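Local structure of DNA replication factor Cdt1 (3A4C) at residues L73-R77 with T78-V82; P32-T35 with M36-C40; E13-P16 with E17-R20. The protein licenses replication origins by helping CDC6 and the origin recognition complex load the MCM complex onto DNA, this chain being its C-terminal winged-helix domain. All coordinates share one frame; numbering follows the deposited sequence.

Contact 1. Residues L73-R77 with T78-V82; sequences LHRIR and TDTYV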
loop_
_atom_site.group_PDB
_atom_site.type_symbol
_atom_site.label_atom_id
_atom_site.label_comp_id
_atom_site.label_asym_id
_atom_site.label_seq_id
_atom_site.Cartn_x
_atom_site.Cartn_y
_atom_site.Cartn_z
ATOM N N LEU A 73 0.940 -10.465 1.052
ATOM C CA LEU A 73 1.943 -10.466 2.113
ATOM C C LEU A 73 2.190 -11.902 2.536
ATOM O O LEU A 73 1.241 -12.653 2.750
ATOM C CB LEU A 73 1.437 -9.684 3.314
ATOM C CG LEU A 73 1.010 -8.251 3.029
ATOM C CD1 LEU A 73 0.296 -7.680 4.236
ATOM C CD2 LEU A 73 2.241 -7.436 2.698
ATOM N N HIS A 74 3.456 -12.289 2.662
ATOM C CA HIS A 74 3.782 -13.671 3.030
ATOM C C HIS A 74 4.864 -13.699 4.105
ATOM O O HIS A 74 5.970 -13.242 3.889
ATOM C CB HIS A 74 4.211 -14.457 1.778
ATOM C CG HIS A 74 4.542 -15.900 2.032
ATOM N ND1 HIS A 74 3.702 -16.754 2.718
ATOM C CD2 HIS A 74 5.603 -16.650 1.644
ATOM C CE1 HIS A 74 4.246 -17.961 2.768
ATOM N NE2 HIS A 74 5.398 -17.924 2.125
ATOM N N ARG A 75 4.533 -14.231 5.273
ATOM C CA ARG A 75 5.523 -14.359 6.328
ATOM C C ARG A 75 6.478 -15.508 6.035
ATOM O O ARG A 75 6.047 -16.634 5.801
ATOM C CB ARG A 75 4.842 -14.587 7.675
ATOM C CG ARG A 75 3.985 -13.401 8.165
ATOM C CD ARG A 75 3.529 -13.638 9.602
ATOM N NE ARG A 75 2.570 -12.630 10.048
ATOM C CZ ARG A 75 1.260 -12.699 9.816
ATOM N NH1 ARG A 75 0.759 -13.729 9.149
ATOM N NH2 ARG A 75 0.447 -11.741 10.251
ATOM N N ILE A 76 7.772 -15.211 6.051
ATOM C CA ILE A 76 8.802 -16.249 6.028
ATOM C C ILE A 76 9.759 -15.974 7.176
ATOM O O ILE A 76 10.435 -14.950 7.196
ATOM C CB ILE A 76 9.571 -16.254 4.695
ATOM C CG1 ILE A 76 8.596 -16.344 3.522
ATOM C CG2 ILE A 76 10.557 -17.417 4.657
ATOM C CD1 ILE A 76 9.263 -16.330 2.138
ATOM N N ARG A 77 9.793 -16.878 8.145
ATOM C CA ARG A 77 10.523 -16.637 9.379
ATOM C C ARG A 77 10.107 -15.281 9.948
ATOM O O ARG A 77 8.920 -15.030 10.099
ATOM C CB ARG A 77 12.028 -16.757 9.152
ATOM C CG ARG A 77 12.413 -18.140 8.630
ATOM C CD ARG A 77 13.922 -18.340 8.584
ATOM N NE ARG A 77 14.232 -19.753 8.385
ATOM C CZ ARG A 77 15.439 -20.284 8.515
ATOM N NH1 ARG A 77 15.612 -21.583 8.313
ATOM N NH2 ARG A 77 16.472 -19.519 8.850
ATOM N N THR A 78 11.048 -14.402 10.265
ATOM C CA THR A 78 10.631 -13.126 10.854
ATOM C C THR A 78 10.477 -12.000 9.830
ATOM O O THR A 78 10.294 -10.844 10.205
ATOM C CB THR A 78 11.557 -12.675 12.003
ATOM O OG1 THR A 78 12.825 -12.276 11.474
ATOM C CG2 THR A 78 11.747 -13.808 13.019
ATOM N N ASP A 79 10.551 -12.334 8.547
ATOM C CA ASP A 79 10.343 -11.350 7.491
ATOM C C ASP A 79 8.927 -11.480 6.962
ATOM O O ASP A 79 8.347 -12.550 7.010
ATOM C CB ASP A 79 11.316 -11.577 6.334
ATOM C CG ASP A 79 12.762 -11.417 6.747
ATOM O OD1 ASP A 79 13.062 -10.468 7.499
ATOM O OD2 ASP A 79 13.596 -12.239 6.307
ATOM N N THR A 80 8.377 -10.386 6.455
ATOM C CA THR A 80 7.130 -10.443 5.713
ATOM C C THR A 80 7.393 -9.944 4.305
ATOM O O THR A 80 7.846 -8.824 4.108
ATOM C CB THR A 80 6.037 -9.610 6.386
ATOM O OG1 THR A 80 5.758 -10.171 7.676
ATOM C CG2 THR A 80 4.758 -9.609 5.531
ATOM N N TYR A 81 7.150 -10.797 3.322
ATOM C CA TYR A 81 7.442 -10.426 1.949
ATOM C C TYR A 81 6.238 -9.796 1.274
ATOM O O TYR A 81 5.126 -10.297 1.396
ATOM C CB TYR A 81 7.952 -11.628 1.153
ATOM C CG TYR A 81 9.402 -11.899 1.438
ATOM C CD1 TYR A 81 10.399 -11.260 0.714
ATOM C CD2 TYR A 81 9.780 -12.772 2.453
ATOM C CE1 TYR A 81 11.741 -11.492 0.982
ATOM C CE2 TYR A 81 11.121 -13.009 2.732
ATOM C CZ TYR A 81 12.094 -12.364 1.994
ATOM O OH TYR A 81 13.423 -12.594 2.262
ATOM N N VAL A 82 6.487 -8.682 0.588
ATOM C CA VAL A 82 5.495 -7.994 -0.223
ATOM C C VAL A 82 5.678 -8.342 -1.700
ATOM O O VAL A 82 6.766 -8.208 -2.259
ATOM C CB VAL A 82 5.615 -6.471 -0.068
ATOM C CG1 VAL A 82 4.653 -5.772 -1.014
ATOM C CG2 VAL A 82 5.356 -6.070 1.379
HETATM O O HOH W 1 12.727 -14.793 5.594
HETATM O O HOH W 2 7.180 -12.907 9.464
#
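Residues 73-76 and 79-82 pair as the two antiparallel strands of a hairpin, their axes 4.4 Å apart at closest and running at 150°, with a type II' turn from Ile76 to Asp79 closing the end. Two hydrogen-bonded pairs carry it. His74 N gives to Tyr81 O, and the return bond from Tyr81 N to His74 O (2.8 Å) is almost straight at the hydrogen, although the donor stands above the carbonyl plane. Ile76 and Asp79 exchange the same pair of bonds next to the turn, Ile76 N reaching Asp79 O at 2.9 Å.

On the face that carries Leu73, Arg75, Thr80 and Val82, Leu73 and Val82 lie alongside each other, pointing the same way, and methyl Leu73 CD2 meets Val82 CG2 at 3.6 Å. Arg75 runs out beside Thr80 in like fashion; its CG passes Thr80 OG1 at 3.7 Å before the chain extends outward. On the other face the Ile76 side chain crosses Tyr81 at about a right angle. With CG1 anti to the carbonyl carbon (chi1 -53°) and the chain extended beyond it, Ile76 CD1 comes obliquely to the ring at Tyr81 CD2, 3.6 Å away. One water bridges Ile76 O and Asp79 OD2 and lies in the ring plane at the edge of Tyr81. A second water links Arg77 O with Asp79 O, so both Ile76 O and Asp79 O accept a water as well as an amide.

Leu73 and Val82 also touch Met36 of helix 36-45, and strand 79-84 pairs with strand 33-35 on its other side. The turn and its neighbours are largely exposed. This is the beta-hairpin wing of a winged-helix domain.

Contact 2. Residues P32-T35 with M36-C40; sequences PALT and MEVVC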
loop_
_atom_site.group_PDB
_atom_site.type_symbol
_atom_site.label_atom_id
_atom_site.label_comp_id
_atom_site.label_asym_id
_atom_site.label_seq_id
_atom_site.Cartn_x
_atom_site.Cartn_y
_atom_site.Cartn_z
ATOM N N PRO A 32 11.000 -10.001 -7.604
ATOM C CA PRO A 32 9.533 -10.072 -7.593
ATOM C C PRO A 32 8.930 -9.792 -6.216
ATOM O O PRO A 32 7.738 -9.527 -6.121
ATOM C CB PRO A 32 9.240 -11.531 -7.982
ATOM C CG PRO A 32 10.577 -12.208 -8.150
ATOM C CD PRO A 32 11.611 -11.337 -7.517
ATOM N N ALA A 33 9.738 -9.870 -5.163
ATOM C CA ALA A 33 9.254 -9.592 -3.813
ATOM C C ALA A 33 10.287 -8.813 -3.030
ATOM O O ALA A 33 11.475 -8.907 -3.308
ATOM C CB ALA A 33 8.908 -10.894 -3.076
ATOM N N LEU A 34 9.825 -8.041 -2.052
ATOM C CA LEU A 34 10.707 -7.322 -1.141
ATOM C C LEU A 34 10.140 -7.456 0.259
ATOM O O LEU A 34 8.932 -7.571 0.418
ATOM C CB LEU A 34 10.768 -5.838 -1.507
ATOM C CG LEU A 34 11.416 -5.443 -2.833
ATOM C CD1 LEU A 34 11.117 -3.971 -3.113
ATOM C CD2 LEU A 34 12.907 -5.719 -2.793
ATOM N N THR A 35 10.994 -7.430 1.281
ATOM C CA THR A 35 10.490 -7.458 2.650
ATOM C C THR A 35 9.752 -6.161 2.947
ATOM O O THR A 35 10.072 -5.120 2.371
ATOM C CB THR A 35 11.612 -7.643 3.681
ATOM O OG1 THR A 35 12.449 -6.479 3.688
ATOM C CG2 THR A 35 12.450 -8.881 3.341
ATOM N N MET A 36 8.758 -6.241 3.828
ATOM C CA MET A 36 7.997 -5.078 4.283
ATOM C C MET A 36 8.895 -3.970 4.790
ATOM O O MET A 36 8.670 -2.802 4.503
ATOM C CB MET A 36 7.049 -5.471 5.409
ATOM C CG MET A 36 5.607 -5.459 5.028
ATOM S SD MET A 36 5.081 -3.763 4.734
ATOM C CE MET A 36 3.315 -4.048 4.701
ATOM N N GLU A 37 9.902 -4.335 5.574
ATOM C CA GLU A 37 10.858 -3.353 6.060
ATOM C C GLU A 37 11.494 -2.572 4.910
ATOM O O GLU A 37 11.547 -1.341 4.940
ATOM C CB GLU A 37 11.946 -4.042 6.882
ATOM C CG GLU A 37 12.908 -3.078 7.533
ATOM C CD GLU A 37 13.664 -3.709 8.682
ATOM O OE1 GLU A 37 14.451 -2.996 9.338
ATOM O OE2 GLU A 37 13.467 -4.919 8.930
ATOM N N VAL A 38 11.986 -3.288 3.904
ATOM C CA VAL A 38 12.636 -2.645 2.767
ATOM C C VAL A 38 11.654 -1.781 1.992
ATOM O O VAL A 38 11.968 -0.637 1.627
ATOM C CB VAL A 38 13.290 -3.675 1.829
ATOM C CG1 VAL A 38 13.643 -3.034 0.486
ATOM C CG2 VAL A 38 14.537 -4.255 2.483
ATOM N N VAL A 39 10.464 -2.322 1.752
ATOM C CA VAL A 39 9.465 -1.604 0.966
ATOM C C VAL A 39 9.118 -0.297 1.659
ATOM O O VAL A 39 9.034 0.754 1.020
ATOM C CB VAL A 39 8.176 -2.431 0.787
ATOM C CG1 VAL A 39 7.084 -1.574 0.163
ATOM C CG2 VAL A 39 8.446 -3.672 -0.060
ATOM N N CYS A 40 8.919 -0.358 2.970
ATOM C CA CYS A 40 8.524 0.840 3.712
ATOM C C CYS A 40 9.626 1.885 3.676
ATOM O O CYS A 40 9.351 3.077 3.551
ATOM C CB CYS A 40 8.166 0.506 5.159
ATOM S SG CYS A 40 6.582 -0.341 5.310
#
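Thr35 and Val38 meet across the first turn of helix 36-45, their side chains crossing obliquely where the chain passes from strand 33-35 into the helix, the two short axes standing at 92°. Thr35 is the N-cap: its hydroxyl oxygen sits between the backbone N and the carbonyl carbon (chi1 67°), a rotation that carries OG1 over the start of the helix to accept from Val38 N at 3.2 Å. The bond is fairly straight, 160° at the hydrogen. Methyl Val38 CG2 lies beside the same oxygen, 3.3 Å from Thr35 OG1.

The carbonyl of Thr35 begins the regular helical bonding. Val39 N points at Thr35 O nearly end-on to the carbonyl (2.9 Å), and Val39 CG2 rests against that oxygen too. This methyl, anti to the carbonyl carbon of its own residue, also reaches back to the strand, where Leu34 CB is only 3.5 Å from Val39 CG2, a tight fit. Leu34 meets Val38 more loosely, with Leu34 CD2 at 4.3 Å from Val38 CG1.

The apolar side continues inward: Leu34 and Val39 both pack on Phe26 of helix 3-27, and Val39 also touches Leu60 of helix 53-66. Strand 79-84 borders the segment, with Tyr81 against Thr35.

Thr35 thus serves the helix start twice: its hydroxyl oxygen takes the amide of Val38, which lies too early for a helical carbonyl partner, and its carbonyl accepts the first regular helical bond, from Val39 N.

Contact 3. Residues E13-P16 with E17-R20; sequences ERLP and ELAR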
loop_
_atom_site.group_PDB
_atom_site.type_symbol
_atom_site.label_atom_id
_atom_site.label_comp_id
_atom_site.label_asym_id
_atom_site.label_seq_id
_atom_site.Cartn_x
_atom_site.Cartn_y
_atom_site.Cartn_z
ATOM N N GLU A 13 -7.278 8.305 2.314
ATOM C CA GLU A 13 -7.041 9.396 1.383
ATOM C C GLU A 13 -5.628 9.368 0.800
ATOM O O GLU A 13 -5.395 9.880 -0.294
ATOM C CB GLU A 13 -7.372 10.739 2.032
ATOM C CG GLU A 13 -8.879 11.003 2.051
ATOM C CD GLU A 13 -9.276 12.193 2.908
ATOM O OE1 GLU A 13 -8.416 12.711 3.656
ATOM O OE2 GLU A 13 -10.453 12.608 2.834
ATOM N N ARG A 14 -4.697 8.747 1.512
ATOM C CA ARG A 14 -3.315 8.668 1.043
ATOM C C ARG A 14 -3.081 7.526 0.063
ATOM O O ARG A 14 -2.065 7.501 -0.629
ATOM C CB ARG A 14 -2.358 8.486 2.221
ATOM C CG ARG A 14 -2.414 9.579 3.262
ATOM C CD ARG A 14 -1.289 9.437 4.271
ATOM N NE ARG A 14 -1.364 10.477 5.293
ATOM C CZ ARG A 14 -1.920 10.311 6.488
ATOM N NH1 ARG A 14 -1.950 11.319 7.352
ATOM N NH2 ARG A 14 -2.444 9.141 6.826
ATOM N N LEU A 15 -3.990 6.559 0.033
ATOM C CA LEU A 15 -3.701 5.289 -0.636
ATOM C C LEU A 15 -3.495 5.357 -2.153
ATOM O O LEU A 15 -2.628 4.665 -2.690
ATOM C CB LEU A 15 -4.749 4.234 -0.277
ATOM C CG LEU A 15 -4.703 3.834 1.202
ATOM C CD1 LEU A 15 -5.572 2.614 1.444
ATOM C CD2 LEU A 15 -3.262 3.582 1.630
ATOM N N PRO A 16 -4.297 6.171 -2.858
ATOM C CA PRO A 16 -4.072 6.193 -4.307
ATOM C C PRO A 16 -2.642 6.625 -4.639
ATOM O O PRO A 16 -1.989 5.997 -5.474
ATOM C CB PRO A 16 -5.094 7.218 -4.802
ATOM C CG PRO A 16 -6.218 7.129 -3.784
ATOM C CD PRO A 16 -5.504 6.924 -2.464
ATOM N N GLU A 17 -2.152 7.667 -3.977
ATOM C CA GLU A 17 -0.785 8.122 -4.228
ATOM C C GLU A 17 0.244 7.127 -3.735
ATOM O O GLU A 17 1.235 6.873 -4.416
ATOM C CB GLU A 17 -0.533 9.504 -3.616
ATOM C CG GLU A 17 -1.151 10.621 -4.455
ATOM C CD GLU A 17 -0.812 12.003 -3.947
ATOM O OE1 GLU A 17 -0.299 12.108 -2.811
ATOM O OE2 GLU A 17 -1.056 12.987 -4.690
ATOM N N LEU A 18 0.015 6.568 -2.546
ATOM C CA LEU A 18 0.909 5.543 -2.009
ATOM C C LEU A 18 0.975 4.304 -2.899
ATOM O O LEU A 18 2.021 3.670 -3.015
ATOM C CB LEU A 18 0.497 5.161 -0.586
ATOM C CG LEU A 18 1.299 5.758 0.577
ATOM C CD1 LEU A 18 2.052 7.015 0.203
ATOM C CD2 LEU A 18 0.439 5.979 1.832
ATOM N N ALA A 19 -0.140 3.952 -3.528
ATOM C CA ALA A 19 -0.148 2.808 -4.428
ATOM C C ALA A 19 0.773 3.047 -5.616
ATOM O O ALA A 19 1.425 2.128 -6.098
ATOM C CB ALA A 19 -1.553 2.512 -4.896
ATOM N N ARG A 20 0.809 4.281 -6.102
ATOM C CA ARG A 20 1.687 4.607 -7.212
ATOM C C ARG A 20 3.133 4.574 -6.772
ATOM O O ARG A 20 3.989 4.082 -7.499
ATOM C CB ARG A 20 1.354 5.968 -7.827
ATOM C CG ARG A 20 2.173 6.250 -9.097
ATOM C CD ARG A 20 1.606 7.411 -9.898
ATOM N NE ARG A 20 0.149 7.329 -9.961
ATOM C CZ ARG A 20 -0.531 6.671 -10.890
ATOM N NH1 ARG A 20 0.110 6.037 -11.867
ATOM N NH2 ARG A 20 -1.860 6.650 -10.839
HETATM O O HOH W 3 -3.611 9.909 -2.519
#
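Leu18 lies against Arg14 one turn back along helix 3-27; the flank of Leu15, Leu18 and Ala19, buried in the domain, is the close-packed part of the contact. Leu18 N gives a nearly straight bond to Arg14 O at 3.0 Å, and the side chain folds back over the same residue: Leu18 CB is 3.5 Å from Arg14 O, while Leu18 CD2 touches Arg14 CB at 3.8 Å. Ala19 N bonds to Leu15 O at 2.7 Å, less straight and with the donor tilted from the carbonyl plane, and the methyl carbon presses on that oxygen, with Ala19 CB at 3.3 Å from Leu15 O. Leu15 and Leu18 themselves only brush, the two CD2 methyls standing 4.4 Å apart; both side chains also touch His59 of helix 53-66, and Leu15 meets Leu97 of helix 90-104. Ala19 packs on Trp70.

Arg14 is partly exposed. Beyond CB its chain, with CG anti to the carbonyl carbon (chi1 -58°) and extended as far as NE, leads away from residues 17-20, and NH2 is hydrogen-bonded to NE2 of His59.

The side of Glu13, Pro16, Glu17 and Arg20 is looser and exposed to solvent. Pro16 has no amide hydrogen to give the preceding turn, and the helix kinks there. A water sits between Glu13 O and Glu17 N, accepting from the amide at 3.0 Å and donating to the carbonyl. Further on, Arg20 N reaches Pro16 O only weakly, at 3.3 Å, and shares itself weakly with Glu17 O.

Along the buried flank, then, direct amide-to-carbonyl bonds are kept, with carbons of Leu18 and Ala19 against their acceptor oxygens; on the solvent flank a water stands in for the direct bond between Glu17 N and Glu13 O, so both polar atoms remain satisfied.

Contacts 1 and 2 adjoin, their centres 9 Å apart, because strands 79-84 and 33-35 are neighbours in the three-stranded antiparallel sheet. Val82 N lies 2.7 Å from Leu34 O and Thr80 O 2.8 Å from Met36 N, both probable hydrogen bonds, so the hairpin is tied to the capped start of helix 36-45. Contact 3 sits on the other side of the chain's centre, about 17 Å from contact 2 and 22 Å from contact 1, centre to centre, and touches neither. Helix 3-27 nevertheless joins it to contact 2, since its later residues Leu22, Val25 and Phe26 pack on Leu34 or Val39.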